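PDB 5T3O: ribose-phosphate pyrophosphokinase from Thermus thermophilus, which probably makes phosphoribosyl pyrophosphate, a precursor of nucleotides, by transferring the pyrophosphoryl group of ATP to the 1-hydroxyl of ribose 5-phosphate. Local coordinates for residues Ala119-Thr124 with Pro139-Ser144. Sequence-based numbering, arbitrary orientation.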
loop_
_atom_site.group_PDB
_atom_site.type_symbol
_atom_site.label_atom_id
_atom_site.label_comp_id
_atom_site.label_asym_id
_atom_site.label_seq_id
_atom_site.Cartn_x
_atom_site.Cartn_y
_atom_site.Cartn_z
ATOM N N ALA A 119 -14.417 -0.160 1.378
ATOM C CA ALA A 119 -15.348 0.917 1.027
ATOM C C ALA A 119 -14.726 1.805 -0.035
ATOM O O ALA A 119 -13.592 2.217 0.129
ATOM C CB ALA A 119 -15.685 1.755 2.251
ATOM N N ASP A 120 -15.463 2.073 -1.116
ATOM C CA ASP A 120 -15.025 2.994 -2.178
ATOM C C ASP A 120 -15.442 4.433 -1.903
ATOM O O ASP A 120 -14.805 5.359 -2.394
ATOM C CB ASP A 120 -15.597 2.566 -3.531
ATOM C CG ASP A 120 -15.162 1.183 -3.927
ATOM O OD1 ASP A 120 -13.941 0.906 -3.899
ATOM O OD2 ASP A 120 -16.031 0.354 -4.256
ATOM N N ARG A 121 -16.525 4.622 -1.148
ATOM C CA ARG A 121 -16.956 5.958 -0.739
ATOM C C ARG A 121 -17.833 5.928 0.513
ATOM O O ARG A 121 -18.330 4.875 0.931
ATOM C CB ARG A 121 -17.685 6.694 -1.890
ATOM C CG ARG A 121 -18.666 5.836 -2.667
ATOM C CD ARG A 121 -19.601 6.633 -3.597
ATOM N NE ARG A 121 -18.860 7.450 -4.548
ATOM C CZ ARG A 121 -18.620 8.760 -4.466
ATOM N NH1 ARG A 121 -19.070 9.520 -3.473
ATOM N NH2 ARG A 121 -17.900 9.325 -5.414
ATOM N N VAL A 122 -17.992 7.109 1.098
ATOM C CA VAL A 122 -18.829 7.314 2.253
ATOM C C VAL A 122 -19.905 8.344 1.899
ATOM O O VAL A 122 -19.630 9.337 1.222
ATOM C CB VAL A 122 -17.985 7.780 3.462
ATOM C CG1 VAL A 122 -18.864 8.137 4.658
ATOM C CG2 VAL A 122 -16.979 6.700 3.845
ATOM N N LEU A 123 -21.127 8.076 2.366
ATOM C CA LEU A 123 -22.230 9.031 2.347
ATOM C C LEU A 123 -22.678 9.255 3.797
ATOM O O LEU A 123 -23.123 8.321 4.463
ATOM C CB LEU A 123 -23.385 8.473 1.516
ATOM C CG LEU A 123 -24.370 9.422 0.813
ATOM C CD1 LEU A 123 -25.723 8.742 0.698
ATOM C CD2 LEU A 123 -24.519 10.791 1.463
ATOM N N THR A 124 -22.562 10.489 4.280
ATOM C CA THR A 124 -22.854 10.803 5.681
ATOM C C THR A 124 -23.529 12.176 5.842
ATOM O O THR A 124 -23.521 12.993 4.919
ATOM C CB THR A 124 -21.565 10.711 6.528
ATOM O OG1 THR A 124 -21.891 10.740 7.921
ATOM C CG2 THR A 124 -20.583 11.842 6.195
ATOM N N PRO A 139 -13.652 9.238 -1.407
ATOM C CA PRO A 139 -14.624 10.343 -1.449
ATOM C C PRO A 139 -15.703 10.208 -0.379
ATOM O O PRO A 139 -16.264 9.112 -0.214
ATOM C CB PRO A 139 -15.265 10.210 -2.840
ATOM C CG PRO A 139 -14.308 9.414 -3.642
ATOM C CD PRO A 139 -13.601 8.504 -2.688
ATOM N N VAL A 140 -15.967 11.295 0.347
ATOM C CA VAL A 140 -17.132 11.357 1.231
ATOM C C VAL A 140 -18.095 12.465 0.760
ATOM O O VAL A 140 -17.717 13.630 0.610
ATOM C CB VAL A 140 -16.776 11.434 2.754
ATOM C CG1 VAL A 140 -15.319 11.068 3.012
ATOM C CG2 VAL A 140 -17.102 12.772 3.399
ATOM N N ASP A 141 -19.334 12.068 0.501
ATOM C CA ASP A 141 -20.413 13.010 0.247
ATOM C C ASP A 141 -21.027 13.367 1.607
ATOM O O ASP A 141 -21.440 12.485 2.358
ATOM C CB ASP A 141 -21.422 12.412 -0.736
ATOM C CG ASP A 141 -20.871 12.346 -2.165
ATOM O OD1 ASP A 141 -20.209 13.322 -2.589
ATOM O OD2 ASP A 141 -21.082 11.323 -2.860
ATOM N N HIS A 142 -21.043 14.666 1.907
ATOM C CA HIS A 142 -21.336 15.213 3.233
ATOM C C HIS A 142 -22.649 15.992 3.138
ATOM O O HIS A 142 -22.648 17.185 2.833
ATOM C CB HIS A 142 -20.167 16.123 3.650
ATOM C CG HIS A 142 -20.251 16.667 5.045
ATOM N ND1 HIS A 142 -19.130 17.053 5.751
ATOM C CD2 HIS A 142 -21.307 16.917 5.860
ATOM C CE1 HIS A 142 -19.490 17.507 6.937
ATOM N NE2 HIS A 142 -20.806 17.437 7.028
ATOM N N LEU A 143 -23.757 15.299 3.400
ATOM C CA LEU A 143 -25.102 15.898 3.391
ATOM C C LEU A 143 -25.323 16.885 4.545
ATOM O O LEU A 143 -24.865 16.653 5.668
ATOM C CB LEU A 143 -26.181 14.809 3.437
ATOM C CG LEU A 143 -26.650 14.154 2.131
ATOM C CD1 LEU A 143 -25.587 14.107 1.041
ATOM C CD2 LEU A 143 -27.211 12.767 2.418
ATOM N N SER A 144 -26.031 17.982 4.255
ATOM C CA SER A 144 -26.314 19.033 5.242
ATOM C C SER A 144 -27.746 18.909 5.765
ATOM O O SER A 144 -28.656 18.547 5.019
ATOM C CB SER A 144 -26.084 20.422 4.635
ATOM O OG SER A 144 -25.843 21.376 5.656
#
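Val122 and Asp141 sit at the middle of a parallel strand pair, 121-124 against 140-143, whose local axes diverge by only 5°. Four backbone hydrogen bonds join them. Val122 uses both its polar atoms, its N reaching Pro139 O at 3.0 Å and its O receiving Asp141 N at 2.8 Å; Asp141 O then accepts from Thr124 N, and Thr124 O from Leu143 N. Val122 and Thr124 each bond to two residues of the other segment, and Asp141 likewise bonds back to both, the pattern of parallel strands; a CA-H...O contact from Val140 CA to Val122 O, 3.2 Å, supplements it.

The ionic contact lies on the face carrying Leu123 and Asp141. Arg121 NH1 meets Asp141 OD2 at 2.8 Å as a salt bridge, with the guanidinium and carboxylate planes 17° apart. A bend at chi3 (57°) turns the guanidinium so that Pro139 CB lies over one face, 3.8 Å from Arg121 NH2. Both groups also reach a second subunit: Arg121 NH2 hydrogen-bonds to its Ser79 OG, and Asp141 OD1 forms a salt bridge with its Arg47. Replacing Arg121 with an alanine removes the guanidinium and is likely to leave Asp141 OD2 without this cation and Ser79 OG of the second subunit without this bond.

Apolar contacts occur on both faces. Leu123 CD2 presses on Leu143 CD2 at 3.5 Å, tight for two methyls, beside helix 286-298, whose Phe289 and Ile293 touch Leu123. On the opposite face, which also carries Thr124 and His142, Val122 CB and Val140 CB pack 3.9 Å apart.

The pair forms one edge of the parallel five-stranded sheet of the N-terminal PRTase-like domain, strand 140-143 being outermost within the chain. Chemically, backbone bonds fix the register, while the Arg121-Asp141 pair links both strands to the subunit interface.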